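Local coordinates for acetyl-CoA hydrolase/transferase family protein (Porphyromonas gingivalis, PDB 2NVV) that probably hydrolyses acetyl-CoA or transfers coenzyme A between acetate and another carboxylic acid, and binds zinc, at residues G433-P436 and R437-A440. Residues are numbered along the deposited sequence; the frame is centred on the assembly and turned at random.
Sequences GKNP and RERA
The guanidinium of Arg439 lies with one face over the Asn435–Pro436 peptide bond, where Pro436 N sits 3.4 Å from the plane, displaced toward the rim of the group. Lys434 O approaches obliquely and accepts a hydrogen bond from Arg439 NH1 at 3.0 Å, the oxygen standing 29° out of the guanidinium plane. The other terminal nitrogen, Arg439 NH2, lies 3.4 Å from Pro436 CA and also touches the proline CG, while its polar partners are the carboxylate of Glu416, through a salt bridge, and Phe359 O. The chain reaches this place by folding back: CG of Arg439 lies between its backbone N and carbonyl carbon (chi1 78°) and the chain bends again at chi3, carrying the charged end against the peptide that leads into the helix.

The carboxylate of Glu438 works on the preceding backbone. Glu438 OE1 accepts a hydrogen bond from Asn435 N at 2.9 Å, nearly straight (N-H...O 174°) and on the anti side of the oxygen. The other oxygen, OE2, bonds Ser99 OG of the second subunit, so one carboxylate ties the start of the helix to the dimer partner. Beside it, the CB atoms of Lys434 and Glu438 touch at 3.9 Å, and the lysine chain then runs on, extended, away from the carboxylate.

Helical bonding begins at once, with Arg439 N donating to Asn435 O at 3.0 Å and Ala440 N to Pro436 O.

The example illustrates how a helix start is defined: Asn435 is the N-cap, proline occupies the first turn, and the Glu438-to-Asn435 N bond is one half of a capping box. Just inside this cap, which follows strand 427-430 of the C-terminal domain, Arg439 pairs with the zinc ligand Glu416 and so stands in the second shell of the zinc site.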
ATOM      1  N   GLY A 433      -0.748   0.401 -17.689  1.00  6.50           N
ATOM      2  CA  GLY A 433      -1.736   0.228 -18.737  1.00  6.39           C
ATOM      3  C   GLY A 433      -1.805  -1.153 -19.333  1.00  6.39           C
ATOM      4  O   GLY A 433      -2.424  -1.341 -20.378  1.00  8.11           O
ATOM      5  N   LYS A 434      -1.194  -2.128 -18.670  1.00  6.39           N
ATOM      6  CA  LYS A 434      -1.187  -3.496 -19.182  1.00  6.39           C
ATOM      7  C   LYS A 434      -1.854  -4.501 -18.267  1.00  7.03           C
ATOM      8  O   LYS A 434      -1.802  -4.370 -17.044  1.00  8.52           O
ATOM      9  CB  LYS A 434       0.255  -3.935 -19.451  1.00  6.39           C
ATOM     10  CG  LYS A 434       0.844  -3.274 -20.669  1.00  8.42           C
ATOM     11  CD  LYS A 434       2.338  -3.489 -20.779  1.00  8.59           C
ATOM     12  CE  LYS A 434       2.851  -2.864 -22.080  1.00 10.96           C
ATOM     13  NZ  LYS A 434       4.331  -2.839 -22.161  1.00 12.14           N
ATOM     14  N   ASN A 435      -2.494  -5.497 -18.862  1.00  6.39           N
ATOM     15  CA  ASN A 435      -3.150  -6.534 -18.082  1.00  6.39           C
ATOM     16  C   ASN A 435      -2.078  -7.578 -17.772  1.00  6.39           C
ATOM     17  O   ASN A 435      -0.925  -7.413 -18.176  1.00  6.39           O
ATOM     18  CB  ASN A 435      -4.327  -7.148 -18.868  1.00  6.44           C
ATOM     19  CG  ASN A 435      -3.885  -7.939 -20.079  1.00  6.39           C
ATOM     20  OD1 ASN A 435      -4.703  -8.537 -20.762  1.00  6.95           O
ATOM     21  ND2 ASN A 435      -2.591  -7.948 -20.347  1.00  6.74           N
ATOM     22  N   PRO A 436      -2.436  -8.662 -17.061  1.00  6.39           N
ATOM     23  CA  PRO A 436      -1.440  -9.689 -16.728  1.00  6.39           C
ATOM     24  C   PRO A 436      -0.627 -10.266 -17.885  1.00  6.39           C
ATOM     25  O   PRO A 436       0.605 -10.289 -17.832  1.00  6.39           O
ATOM     26  CB  PRO A 436      -2.271 -10.738 -15.996  1.00  6.39           C
ATOM     27  CG  PRO A 436      -3.277  -9.876 -15.271  1.00  6.39           C
ATOM     28  CD  PRO A 436      -3.704  -8.909 -16.346  1.00  6.39           C
ATOM     29  N   ARG A 437      -1.310 -10.720 -18.935  1.00  6.79           N
ATOM     30  CA  ARG A 437      -0.628 -11.301 -20.084  1.00  6.91           C
ATOM     31  C   ARG A 437       0.284 -10.329 -20.817  1.00  6.76           C
ATOM     32  O   ARG A 437       1.387 -10.696 -21.239  1.00  6.91           O
ATOM     33  CB  ARG A 437      -1.640 -11.880 -21.066  1.00  7.07           C
ATOM     34  CG  ARG A 437      -2.159 -13.238 -20.652  1.00  8.85           C
ATOM     35  CD  ARG A 437      -3.138 -13.807 -21.665  1.00 10.64           C
ATOM     36  NE  ARG A 437      -3.626 -15.109 -21.228  1.00 13.28           N
ATOM     37  CZ  ARG A 437      -2.900 -16.224 -21.259  1.00 14.27           C
ATOM     38  NH1 ARG A 437      -3.424 -17.370 -20.831  1.00 15.65           N
ATOM     39  NH2 ARG A 437      -1.657 -16.201 -21.735  1.00 13.37           N
ATOM     40  N   GLU A 438      -0.171  -9.093 -20.973  1.00  6.39           N
ATOM     41  CA  GLU A 438       0.621  -8.083 -21.666  1.00  6.55           C
ATOM     42  C   GLU A 438       1.863  -7.682 -20.877  1.00  6.58           C
ATOM     43  O   GLU A 438       2.920  -7.434 -21.446  1.00  6.39           O
ATOM     44  CB  GLU A 438      -0.241  -6.848 -21.957  1.00  7.85           C
ATOM     45  CG  GLU A 438      -1.457  -7.178 -22.802  1.00 10.08           C
ATOM     46  CD  GLU A 438      -2.511  -6.093 -22.772  1.00 11.16           C
ATOM     47  OE1 GLU A 438      -2.665  -5.436 -21.718  1.00 11.72           O
ATOM     48  OE2 GLU A 438      -3.205  -5.907 -23.800  1.00 13.31           O
ATOM     49  N   ARG A 439       1.754  -7.633 -19.557  1.00  6.89           N
ATOM     50  CA  ARG A 439       2.921  -7.247 -18.779  1.00  6.79           C
ATOM     51  C   ARG A 439       3.900  -8.426 -18.604  1.00  6.39           C
ATOM     52  O   ARG A 439       5.090  -8.227 -18.376  1.00  6.39           O
ATOM     53  CB  ARG A 439       2.488  -6.618 -17.437  1.00  6.39           C
ATOM     54  CG  ARG A 439       2.054  -7.555 -16.351  1.00  6.90           C
ATOM     55  CD  ARG A 439       1.801  -6.748 -15.077  1.00  6.94           C
ATOM     56  NE  ARG A 439       0.487  -6.121 -15.078  1.00  6.58           N
ATOM     57  CZ  ARG A 439      -0.604  -6.697 -14.577  1.00  6.60           C
ATOM     58  NH1 ARG A 439      -1.775  -6.059 -14.617  1.00  7.49           N
ATOM     59  NH2 ARG A 439      -0.521  -7.903 -14.018  1.00  6.39           N
ATOM     60  N   ALA A 440       3.398  -9.648 -18.753  1.00  6.39           N
ATOM     61  CA  ALA A 440       4.256 -10.826 -18.661  1.00  6.39           C
ATOM     62  C   ALA A 440       5.146 -10.878 -19.911  1.00  6.39           C
ATOM     63  O   ALA A 440       6.344 -11.135 -19.826  1.00  6.39           O
ATOM     64  CB  ALA A 440       3.411 -12.098 -18.561  1.00  6.39           C
TER